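Local coordinates for enterobactin synthetase component F-related protein (Vibrio cholerae serotype O1, PDB 4OXI) that probably uses ATP to activate glycine as glycyl-adenosine-5'-phosphate, in a lipopolysaccharide modification pathway that gives resistance to antimicrobial peptides, at residues A[126-131]-A[534-539]; A[136-141]-A[227-232]; A[221-226]-A[476-481]. One frame throughout, in Å; residues are numbered along the deposited sequence.

Interaction 1 of 3, residues A[126-131]-A[534-539]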
loop_
_atom_site.group_PDB
_atom_site.type_symbol
_atom_site.label_atom_id
_atom_site.label_comp_id
_atom_site.label_asym_id
_atom_site.label_seq_id
_atom_site.Cartn_x
_atom_site.Cartn_y
_atom_site.Cartn_z
ATOM N N PRO A 126 -4.631 8.946 0.970
ATOM C CA PRO A 126 -5.818 8.090 1.012
ATOM C C PRO A 126 -6.255 7.847 2.452
ATOM O O PRO A 126 -5.406 7.615 3.312
ATOM C CB PRO A 126 -5.326 6.783 0.371
ATOM C CG PRO A 126 -3.851 6.760 0.600
ATOM C CD PRO A 126 -3.411 8.211 0.581
ATOM N N LEU A 127 -7.556 7.895 2.712
ATOM C CA LEU A 127 -8.069 7.685 4.065
ATOM C C LEU A 127 -8.643 6.273 4.172
ATOM O O LEU A 127 -9.302 5.796 3.245
ATOM C CB LEU A 127 -9.169 8.712 4.359
ATOM C CG LEU A 127 -8.771 10.179 4.250
ATOM C CD1 LEU A 127 -9.976 11.118 4.381
ATOM C CD2 LEU A 127 -7.719 10.515 5.308
ATOM N N ASN A 128 -8.409 5.593 5.291
ATOM C CA ASN A 128 -8.888 4.215 5.423
ATOM C C ASN A 128 -10.409 4.144 5.360
ATOM O O ASN A 128 -11.094 4.986 5.945
ATOM C CB ASN A 128 -8.378 3.598 6.724
ATOM C CG ASN A 128 -8.497 2.092 6.730
ATOM O OD1 ASN A 128 -9.603 1.543 6.764
ATOM N ND2 ASN A 128 -7.359 1.413 6.686
ATOM N N ALA A 129 -10.940 3.142 4.659
ATOM C CA ALA A 129 -12.397 2.994 4.503
ATOM C C ALA A 129 -13.100 2.805 5.842
ATOM O O ALA A 129 -14.293 3.082 5.973
ATOM C CB ALA A 129 -12.737 1.819 3.564
ATOM N N ARG A 130 -12.363 2.332 6.838
ATOM C CA ARG A 130 -12.956 2.115 8.155
ATOM C C ARG A 130 -12.349 2.991 9.252
ATOM O O ARG A 130 -12.459 2.690 10.429
ATOM C CB ARG A 130 -12.920 0.620 8.502
ATOM C CG ARG A 130 -13.702 -0.185 7.452
ATOM C CD ARG A 130 -13.940 -1.624 7.835
ATOM N NE ARG A 130 -12.685 -2.358 7.916
ATOM C CZ ARG A 130 -12.584 -3.627 8.304
ATOM N NH1 ARG A 130 -11.383 -4.210 8.349
ATOM N NH2 ARG A 130 -13.677 -4.312 8.651
ATOM N N ALA A 131 -11.705 4.084 8.859
ATOM C CA ALA A 131 -11.248 5.060 9.838
ATOM C C ALA A 131 -12.448 5.781 10.422
ATOM O O ALA A 131 -13.420 6.101 9.715
ATOM C CB ALA A 131 -10.302 6.063 9.203
ATOM N N GLN A 534 -10.551 2.504 18.459
ATOM C CA GLN A 534 -9.132 2.867 18.510
ATOM C C GLN A 534 -8.246 2.021 17.608
ATOM O O GLN A 534 -7.063 2.310 17.449
ATOM C CB GLN A 534 -8.628 2.827 19.962
ATOM C CG GLN A 534 -9.310 3.875 20.840
ATOM C CD GLN A 534 -9.130 3.619 22.326
ATOM O OE1 GLN A 534 -8.006 3.512 22.811
ATOM N NE2 GLN A 534 -10.248 3.519 23.059
ATOM N N LEU A 535 -8.829 0.971 17.037
ATOM C CA LEU A 535 -8.122 0.081 16.131
ATOM C C LEU A 535 -9.010 -0.200 14.926
ATOM O O LEU A 535 -10.238 -0.251 15.041
ATOM C CB LEU A 535 -7.803 -1.263 16.809
ATOM C CG LEU A 535 -6.763 -1.342 17.927
ATOM C CD1 LEU A 535 -6.722 -2.747 18.494
ATOM C CD2 LEU A 535 -5.398 -0.937 17.404
ATOM N N ASN A 536 -8.383 -0.400 13.777
ATOM C CA ASN A 536 -9.071 -0.981 12.634
ATOM C C ASN A 536 -9.598 -2.368 13.016
ATOM O O ASN A 536 -8.888 -3.132 13.666
ATOM C CB ASN A 536 -8.085 -1.082 11.472
ATOM C CG ASN A 536 -8.739 -1.531 10.181
ATOM O OD1 ASN A 536 -9.028 -2.722 9.988
ATOM N ND2 ASN A 536 -8.972 -0.578 9.281
ATOM N N PRO A 537 -10.842 -2.696 12.608
ATOM C CA PRO A 537 -11.518 -3.973 12.916
ATOM C C PRO A 537 -10.638 -5.205 12.690
ATOM O O PRO A 537 -10.750 -6.197 13.413
ATOM C CB PRO A 537 -12.682 -3.998 11.921
ATOM C CG PRO A 537 -13.010 -2.553 11.706
ATOM C CD PRO A 537 -11.702 -1.794 11.817
ATOM N N THR A 538 -9.772 -5.132 11.688
ATOM C CA THR A 538 -8.894 -6.243 11.353
ATOM C C THR A 538 -8.001 -6.582 12.540
ATOM O O THR A 538 -7.716 -7.753 12.797
ATOM C CB THR A 538 -8.005 -5.887 10.153
ATOM O OG1 THR A 538 -8.837 -5.572 9.034
ATOM C CG2 THR A 538 -7.071 -7.044 9.796
ATOM N N PHE A 539 -7.587 -5.546 13.265
ATOM C CA PHE A 539 -6.629 -5.695 14.342
ATOM C C PHE A 539 -7.290 -5.937 15.704
ATOM O O PHE A 539 -6.614 -6.350 16.652
ATOM C CB PHE A 539 -5.723 -4.465 14.388
ATOM C CG PHE A 539 -5.057 -4.160 13.069
ATOM C CD1 PHE A 539 -4.612 -5.191 12.239
ATOM C CD2 PHE A 539 -4.888 -2.844 12.648
ATOM C CE1 PHE A 539 -4.003 -4.906 11.009
ATOM C CE2 PHE A 539 -4.285 -2.550 11.418
ATOM C CZ PHE A 539 -3.840 -3.580 10.600
HETATM O O HOH W 1 -10.133 -1.373 6.513
#

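Interaction 2 of 3, residues A[136-141]-A[227-232]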
loop_
_atom_site.group_PDB
_atom_site.type_symbol
_atom_site.label_atom_id
_atom_site.label_comp_id
_atom_site.label_asym_id
_atom_site.label_seq_id
_atom_site.Cartn_x
_atom_site.Cartn_y
_atom_site.Cartn_z
ATOM N N ILE A 136 -9.711 10.291 11.190
ATOM C CA ILE A 136 -9.622 11.133 9.998
ATOM C C ILE A 136 -9.150 12.532 10.379
ATOM O O ILE A 136 -8.255 13.087 9.727
ATOM C CB ILE A 136 -10.977 11.216 9.256
ATOM C CG1 ILE A 136 -11.358 9.845 8.698
ATOM C CG2 ILE A 136 -10.914 12.237 8.121
ATOM C CD1 ILE A 136 -12.753 9.778 8.093
ATOM N N GLN A 137 -9.735 13.088 11.443
ATOM C CA GLN A 137 -9.334 14.403 11.962
ATOM C C GLN A 137 -7.842 14.409 12.304
ATOM O O GLN A 137 -7.118 15.339 11.942
ATOM C CB GLN A 137 -10.154 14.779 13.214
ATOM C CG GLN A 137 -11.444 15.576 12.973
ATOM C CD GLN A 137 -12.410 15.572 14.196
ATOM O OE1 GLN A 137 -12.277 14.751 15.110
ATOM N NE2 GLN A 137 -13.389 16.484 14.192
ATOM N N GLU A 138 -7.379 13.367 12.993
ATOM C CA GLU A 138 -5.963 13.277 13.352
ATOM C C GLU A 138 -5.096 13.279 12.091
ATOM O O GLU A 138 -4.053 13.939 12.040
ATOM C CB GLU A 138 -5.699 12.033 14.219
ATOM C CG GLU A 138 -4.319 12.000 14.928
ATOM C CD GLU A 138 -3.142 11.553 14.020
ATOM O OE1 GLU A 138 -1.968 11.898 14.340
ATOM O OE2 GLU A 138 -3.381 10.838 13.002
ATOM N N THR A 139 -5.544 12.571 11.061
ATOM C CA THR A 139 -4.802 12.515 9.800
ATOM C C THR A 139 -4.736 13.866 9.081
ATOM O O THR A 139 -3.661 14.283 8.645
ATOM C CB THR A 139 -5.403 11.477 8.849
ATOM O OG1 THR A 139 -5.292 10.181 9.445
ATOM C CG2 THR A 139 -4.671 11.489 7.505
ATOM N N LEU A 140 -5.876 14.545 8.963
ATOM C CA LEU A 140 -5.928 15.868 8.330
ATOM C C LEU A 140 -5.033 16.862 9.057
ATOM O O LEU A 140 -4.367 17.708 8.440
ATOM C CB LEU A 140 -7.364 16.397 8.326
ATOM C CG LEU A 140 -8.382 15.556 7.555
ATOM C CD1 LEU A 140 -9.753 16.186 7.657
ATOM C CD2 LEU A 140 -7.968 15.426 6.089
ATOM N N ILE A 141 -5.015 16.758 10.378
ATOM C CA ILE A 141 -4.188 17.648 11.174
ATOM C C ILE A 141 -2.711 17.322 10.966
ATOM O O ILE A 141 -1.918 18.207 10.654
ATOM C CB ILE A 141 -4.551 17.574 12.660
ATOM C CG1 ILE A 141 -5.817 18.387 12.927
ATOM C CG2 ILE A 141 -3.421 18.127 13.502
ATOM C CD1 ILE A 141 -6.501 18.023 14.247
ATOM N N GLY A 227 0.249 3.857 19.214
ATOM C CA GLY A 227 -1.083 4.130 18.710
ATOM C C GLY A 227 -1.093 5.404 17.888
ATOM O O GLY A 227 -2.072 5.716 17.204
ATOM N N LYS A 228 -0.001 6.156 17.957
ATOM C CA LYS A 228 0.162 7.284 17.051
ATOM C C LYS A 228 0.724 6.768 15.726
ATOM O O LYS A 228 1.797 6.160 15.690
ATOM C CB LYS A 228 1.092 8.337 17.646
ATOM C CG LYS A 228 1.177 9.596 16.804
ATOM C CD LYS A 228 2.143 10.607 17.405
ATOM C CE LYS A 228 2.405 11.744 16.433
ATOM N NZ LYS A 228 1.127 12.301 15.896
ATOM N N PRO A 229 -0.011 6.982 14.636
ATOM C CA PRO A 229 0.442 6.467 13.341
ATOM C C PRO A 229 1.755 7.111 12.901
ATOM O O PRO A 229 1.990 8.298 13.158
ATOM C CB PRO A 229 -0.684 6.883 12.387
ATOM C CG PRO A 229 -1.885 7.085 13.269
ATOM C CD PRO A 229 -1.329 7.632 14.551
ATOM N N LYS A 230 2.607 6.317 12.261
ATOM C CA LYS A 230 3.768 6.851 11.583
ATOM C C LYS A 230 3.282 7.237 10.206
ATOM O O LYS A 230 2.441 6.544 9.618
ATOM C CB LYS A 230 4.848 5.786 11.450
ATOM C CG LYS A 230 5.479 5.365 12.770
ATOM C CD LYS A 230 6.453 4.209 12.549
ATOM C CE LYS A 230 7.142 3.818 13.847
ATOM N NZ LYS A 230 8.127 2.722 13.596
ATOM N N ARG A 231 3.788 8.346 9.689
ATOM C CA ARG A 231 3.448 8.734 8.335
ATOM C C ARG A 231 4.640 8.762 7.399
ATOM O O ARG A 231 5.751 9.160 7.774
ATOM C CB ARG A 231 2.680 10.041 8.328
ATOM C CG ARG A 231 1.184 9.754 8.327
ATOM C CD ARG A 231 0.398 10.897 8.831
ATOM N NE ARG A 231 0.548 11.034 10.267
ATOM C CZ ARG A 231 -0.415 10.759 11.139
ATOM N NH1 ARG A 231 -1.598 10.318 10.707
ATOM N NH2 ARG A 231 -0.185 10.926 12.437
ATOM N N ILE A 232 4.395 8.311 6.177
ATOM C CA ILE A 232 5.457 8.102 5.218
ATOM C C ILE A 232 5.102 8.856 3.951
ATOM O O ILE A 232 4.142 8.505 3.252
ATOM C CB ILE A 232 5.580 6.614 4.911
ATOM C CG1 ILE A 232 6.012 5.857 6.171
ATOM C CG2 ILE A 232 6.554 6.370 3.782
ATOM C CD1 ILE A 232 5.834 4.355 6.049
#

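Interaction 3 of 3, residues A[221-226]-A[476-481]. With GAP (glycyl-adenosine-5'-phosphate), chain B.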
loop_
_atom_site.group_PDB
_atom_site.type_symbol
_atom_site.label_atom_id
_atom_site.label_comp_id
_atom_site.label_asym_id
_atom_site.label_seq_id
_atom_site.Cartn_x
_atom_site.Cartn_y
_atom_site.Cartn_z
ATOM N N GLN A 221 0.074 6.034 5.817
ATOM C CA GLN A 221 0.295 5.869 7.235
ATOM C C GLN A 221 0.343 4.408 7.646
ATOM O O GLN A 221 -0.229 3.529 7.001
ATOM C CB GLN A 221 -0.693 6.671 8.085
ATOM C CG GLN A 221 -2.147 6.445 7.813
ATOM C CD GLN A 221 -3.039 7.296 8.728
ATOM O OE1 GLN A 221 -2.873 8.534 8.854
ATOM N NE2 GLN A 221 -3.980 6.628 9.389
ATOM N N THR A 222 1.086 4.157 8.709
ATOM C CA THR A 222 1.265 2.815 9.170
ATOM C C THR A 222 1.190 2.812 10.688
ATOM O O THR A 222 1.233 3.861 11.324
ATOM C CB THR A 222 2.603 2.225 8.672
ATOM O OG1 THR A 222 2.659 0.829 9.004
ATOM C CG2 THR A 222 3.781 2.940 9.304
ATOM N N SER A 223 1.060 1.615 11.241
ATOM C CA SER A 223 0.932 1.394 12.670
ATOM C C SER A 223 2.135 1.904 13.463
ATOM O O SER A 223 3.289 1.615 13.119
ATOM C CB SER A 223 0.747 -0.105 12.903
ATOM O OG SER A 223 0.957 -0.455 14.251
ATOM N N GLY A 224 1.870 2.676 14.514
ATOM C CA GLY A 224 2.915 3.085 15.446
ATOM C C GLY A 224 2.715 2.416 16.800
ATOM O O GLY A 224 1.579 2.274 17.255
ATOM N N SER A 225 3.804 2.012 17.448
ATOM C CA SER A 225 3.732 1.306 18.741
ATOM C C SER A 225 2.863 1.949 19.835
ATOM O O SER A 225 2.288 1.244 20.666
ATOM C CB SER A 225 5.136 1.063 19.299
ATOM O OG SER A 225 5.870 0.207 18.439
ATOM N N THR A 226 2.758 3.272 19.837
ATOM C CA THR A 226 2.004 3.953 20.883
ATOM C C THR A 226 0.573 4.210 20.452
ATOM O O THR A 226 -0.233 4.737 21.223
ATOM C CB THR A 226 2.634 5.312 21.256
ATOM O OG1 THR A 226 2.245 6.299 20.292
ATOM C CG2 THR A 226 4.153 5.211 21.299
ATOM N N GLN A 476 -2.542 -7.090 6.354
ATOM C CA GLN A 476 -2.307 -5.692 6.709
ATOM C C GLN A 476 -1.215 -5.533 7.775
ATOM O O GLN A 476 -1.225 -6.216 8.806
ATOM C CB GLN A 476 -3.590 -5.067 7.228
ATOM C CG GLN A 476 -4.768 -5.167 6.286
ATOM C CD GLN A 476 -5.969 -4.423 6.844
ATOM O OE1 GLN A 476 -5.835 -3.303 7.346
ATOM N NE2 GLN A 476 -7.143 -5.048 6.787
ATOM N N ARG A 477 -0.278 -4.627 7.522
ATOM C CA ARG A 477 0.815 -4.339 8.450
ATOM C C ARG A 477 0.326 -3.777 9.792
ATOM O O ARG A 477 -0.489 -2.863 9.825
ATOM C CB ARG A 477 1.741 -3.321 7.796
ATOM C CG ARG A 477 2.906 -2.849 8.646
ATOM C CD ARG A 477 3.835 -1.968 7.815
ATOM N NE ARG A 477 4.736 -1.159 8.635
ATOM C CZ ARG A 477 5.781 -0.485 8.157
ATOM N NH1 ARG A 477 6.075 -0.531 6.856
ATOM N NH2 ARG A 477 6.541 0.226 8.981
ATOM N N VAL A 478 0.831 -4.310 10.898
ATOM C CA VAL A 478 0.508 -3.746 12.206
ATOM C C VAL A 478 1.597 -4.066 13.224
ATOM O O VAL A 478 2.264 -5.094 13.118
ATOM C CB VAL A 478 -0.869 -4.249 12.711
ATOM C CG1 VAL A 478 -0.817 -5.729 12.990
ATOM C CG2 VAL A 478 -1.323 -3.458 13.953
ATOM N N GLU A 479 1.798 -3.177 14.192
ATOM C CA GLU A 479 2.668 -3.469 15.334
ATOM C C GLU A 479 1.847 -4.147 16.437
ATOM O O GLU A 479 0.863 -3.582 16.919
ATOM C CB GLU A 479 3.271 -2.169 15.888
ATOM C CG GLU A 479 4.018 -1.297 14.864
ATOM C CD GLU A 479 5.394 -1.841 14.518
ATOM O OE1 GLU A 479 5.837 -2.810 15.177
ATOM O OE2 GLU A 479 6.037 -1.298 13.587
ATOM N N LEU A 480 2.241 -5.347 16.843
ATOM C CA LEU A 480 1.550 -6.031 17.933
ATOM C C LEU A 480 1.533 -5.152 19.181
ATOM O O LEU A 480 0.589 -5.209 19.962
ATOM C CB LEU A 480 2.192 -7.387 18.232
ATOM C CG LEU A 480 1.888 -8.461 17.183
ATOM C CD1 LEU A 480 2.483 -9.797 17.577
ATOM C CD2 LEU A 480 0.406 -8.588 16.934
ATOM N N GLU A 481 2.556 -4.314 19.340
ATOM C CA GLU A 481 2.607 -3.369 20.461
ATOM C C GLU A 481 1.546 -2.275 20.391
ATOM O O GLU A 481 1.117 -1.777 21.430
ATOM C CB GLU A 481 3.996 -2.742 20.617
ATOM C CG GLU A 481 5.048 -3.705 21.129
ATOM C CD GLU A 481 5.873 -4.312 20.008
ATOM O OE1 GLU A 481 6.921 -4.931 20.310
ATOM O OE2 GLU A 481 5.473 -4.169 18.822
HETATM N N GAP B . 5.116 -2.293 0.140
HETATM C CA GAP B . 4.653 -3.709 0.220
HETATM C C GAP B . 4.373 -4.006 1.681
HETATM O O GAP B . 3.946 -5.079 2.065
HETATM P PA GAP B . 4.399 -2.942 4.216
HETATM O O1A GAP B . 5.186 -1.745 4.688
HETATM O O2A GAP B . 2.913 -3.059 4.515
HETATM O O3A GAP B . 4.650 -2.946 2.633
HETATM C "C5'" GAP B . 6.598 -4.272 4.737
HETATM O "O5'" GAP B . 5.171 -4.237 4.777
HETATM C "C4'" GAP B . 7.073 -5.560 5.379
HETATM O "O4'" GAP B . 6.374 -6.664 4.800
HETATM C "C3'" GAP B . 8.526 -5.869 5.093
HETATM O "O3'" GAP B . 9.388 -5.184 6.001
HETATM C "C2'" GAP B . 8.563 -7.379 5.249
HETATM O "O2'" GAP B . 8.546 -7.734 6.623
HETATM C "C1'" GAP B . 7.208 -7.822 4.764
HETATM N N9 GAP B . 7.316 -8.283 3.362
HETATM C C8 GAP B . 7.038 -7.546 2.270
HETATM N N7 GAP B . 7.221 -8.265 1.135
HETATM C C5 GAP B . 7.640 -9.495 1.505
HETATM C C6 GAP B . 8.031 -10.735 0.804
HETATM N N6 GAP B . 7.984 -10.812 -0.553
HETATM N N1 GAP B . 8.414 -11.786 1.567
HETATM C C2 GAP B . 8.452 -11.723 2.918
HETATM N N3 GAP B . 8.109 -10.622 3.614
HETATM C C4 GAP B . 7.698 -9.501 2.975
HETATM O O HOH W 2 4.369 -0.241 11.580
#

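Interaction 1 of 3, residues A[126-131]-A[534-539]
Arg130 and Asn536 bring the two loops together, with their CA atoms 6.7 Å apart, Arg130 lying inside a type I beta turn from Asn128 to Ala131. Each loop is shaped by an Asx turn. Asn128 OD1 takes the N-H of Arg130 on a lone pair at 2.9 Å, and Asn536 OD1 takes the N-H of Thr538 at 3.0 Å. Asn536 OD1 also accepts from Thr538 OG1, so two bonds hold its amide still. One water joins the loops. It donates to Asn128 OD1 and accepts from Arg130 NE and from Asn536 ND2, the last at 3.1 Å. The Arg130 chain bends at chi3 (-65°) and lays its guanidinium over the Pro537 ring, with Pro537 CG 3.5 Å above the middle of the plane. At the guanidinium edge, NH1 of Arg130 comes 3.0 Å from Thr538 OG1. This surface contact, largely polar, joins the large AMP-binding part of the chain to the smaller C-terminal part, the two units of an adenylation domain. The first loop links strand 123-126 to helix 133-142, and Arg157 holds its carbonyls at Asn128 and Ala131. The second follows helix 524-531, and Phe539 packs against helix 480-491 and strand 476-479.

Interaction 2 of 3, residues A[136-141]-A[227-232]
Glu138 and Arg231 meet head-on in a two-pronged salt bridge. Arg231 NH2 donates to Glu138 OE1 at 2.8 Å, and Arg231 NH1 donates to Glu138 OE2 at 3.0 Å. Both oxygens use their syn lone pairs. The fit is not flat: carboxylate and guanidinium planes are 32° apart, and the bonds are bent. Glu138 reaches across because CG stands anti to the backbone N (chi1 -167°) and the chain then bends at chi2 (-80°). Lys228 adds a second, longer salt bridge, with its NZ 3.5 Å from Glu138 OE1. Its side chain crosses that of Glu138 at about a right angle. Further out, Thr139 OG1 lies 3.9 Å from Arg231 NH1 but is hydrogen-bonded to Gln221. Gln221 also takes a weak bond from Arg231 NH1. The packing is thin. Pro229 CG sits 4.0 Å from Glu138 OE2. The contact ties helix 133-142 to strand 230-235 and to the end of the loop before it. That loop belongs to the serine-, threonine- and glycine-rich signature of AMP-binding enzymes. One carboxylate facing two cations would probably stay ionised, and the shared charge couples the helix to both the loop and the strand.

Interaction 3 of 3, residues A[221-226]-A[476-481]
Arg477 reaches past Thr222 to the bound glycyl-adenosine-5'-phosphate. Its CG is anti to the backbone N (chi1 177°) and the chain runs extended to NE. At the guanidinium edge, NH1 donates to the phosphate oxygen O1A at 2.6 Å, with an N-H...O angle of 151°. NH2 forms a salt bridge to Glu364, so the group is held at two corners. Thr222 lies over one face. Its OG1 is 2.9 Å from Arg477 NE, but it lies above the guanidinium plane, where the N-H does not point, so the pair is not hydrogen-bonded. A water takes the NE hydrogen of Arg477 at 3.1 Å. It donates to Ser223 O at 2.6 Å and to Glu479 OE2 at 2.8 Å. CB of Val478 points away, so mainly its backbone, at CA, meets Ser223 CB, while CG2 still brushes Ser223 OG. Glu479 N then donates to Ser223 OG at 2.8 Å, nearly straight at 163°. Ser223 OG also bonds to Glu482, which helps fix its rotation. Glu479, at the N-cap position of helix 480-491, folds its CG over Ser223 OG and sends its carboxylate back to the water. In the first turn, Glu481 CB packs beside Ser225 OG at 4.1 Å. The carbonyls of Ser225 and Glu481 both bond to the hydroxyl of Thr485. The segment holds the Arg-Val-Glu part of the Gly-x-Arg-(Val/Ile)-Glu motif of adenylation domains, here facing the loop of their Thr-Ser-Gly signature. Its place at the phosphate is consistent with the thioester-forming conformation of relatives. Strand 476-479 pairs with strand 470-473, while Thr222 ends strand 216-222, which pairs with strand 230-235.

In the fold
The three contacts lie close together, with centres about 12 Å apart. Interaction 1 is on the surface, while interactions 2 and 3 are partly buried. Interactions 2 and 3 share the two-stranded sheet of 216-222 and 230-235, where the backbones of Lys230 and Thr222 pair. Interaction 1 meets interaction 2 through Leu127 and Ala131 on helix 133-142. It meets interaction 3 through Phe539, which packs on Gln476 and Val478. Their chemistry differs. Interaction 1 relies on water and an arginine laid on a proline, interaction 2 on salt bridges, and interaction 3 on a serine-to-backbone bond and a bridging water. Among them, interaction 3 alone touches the ligand, through Arg477.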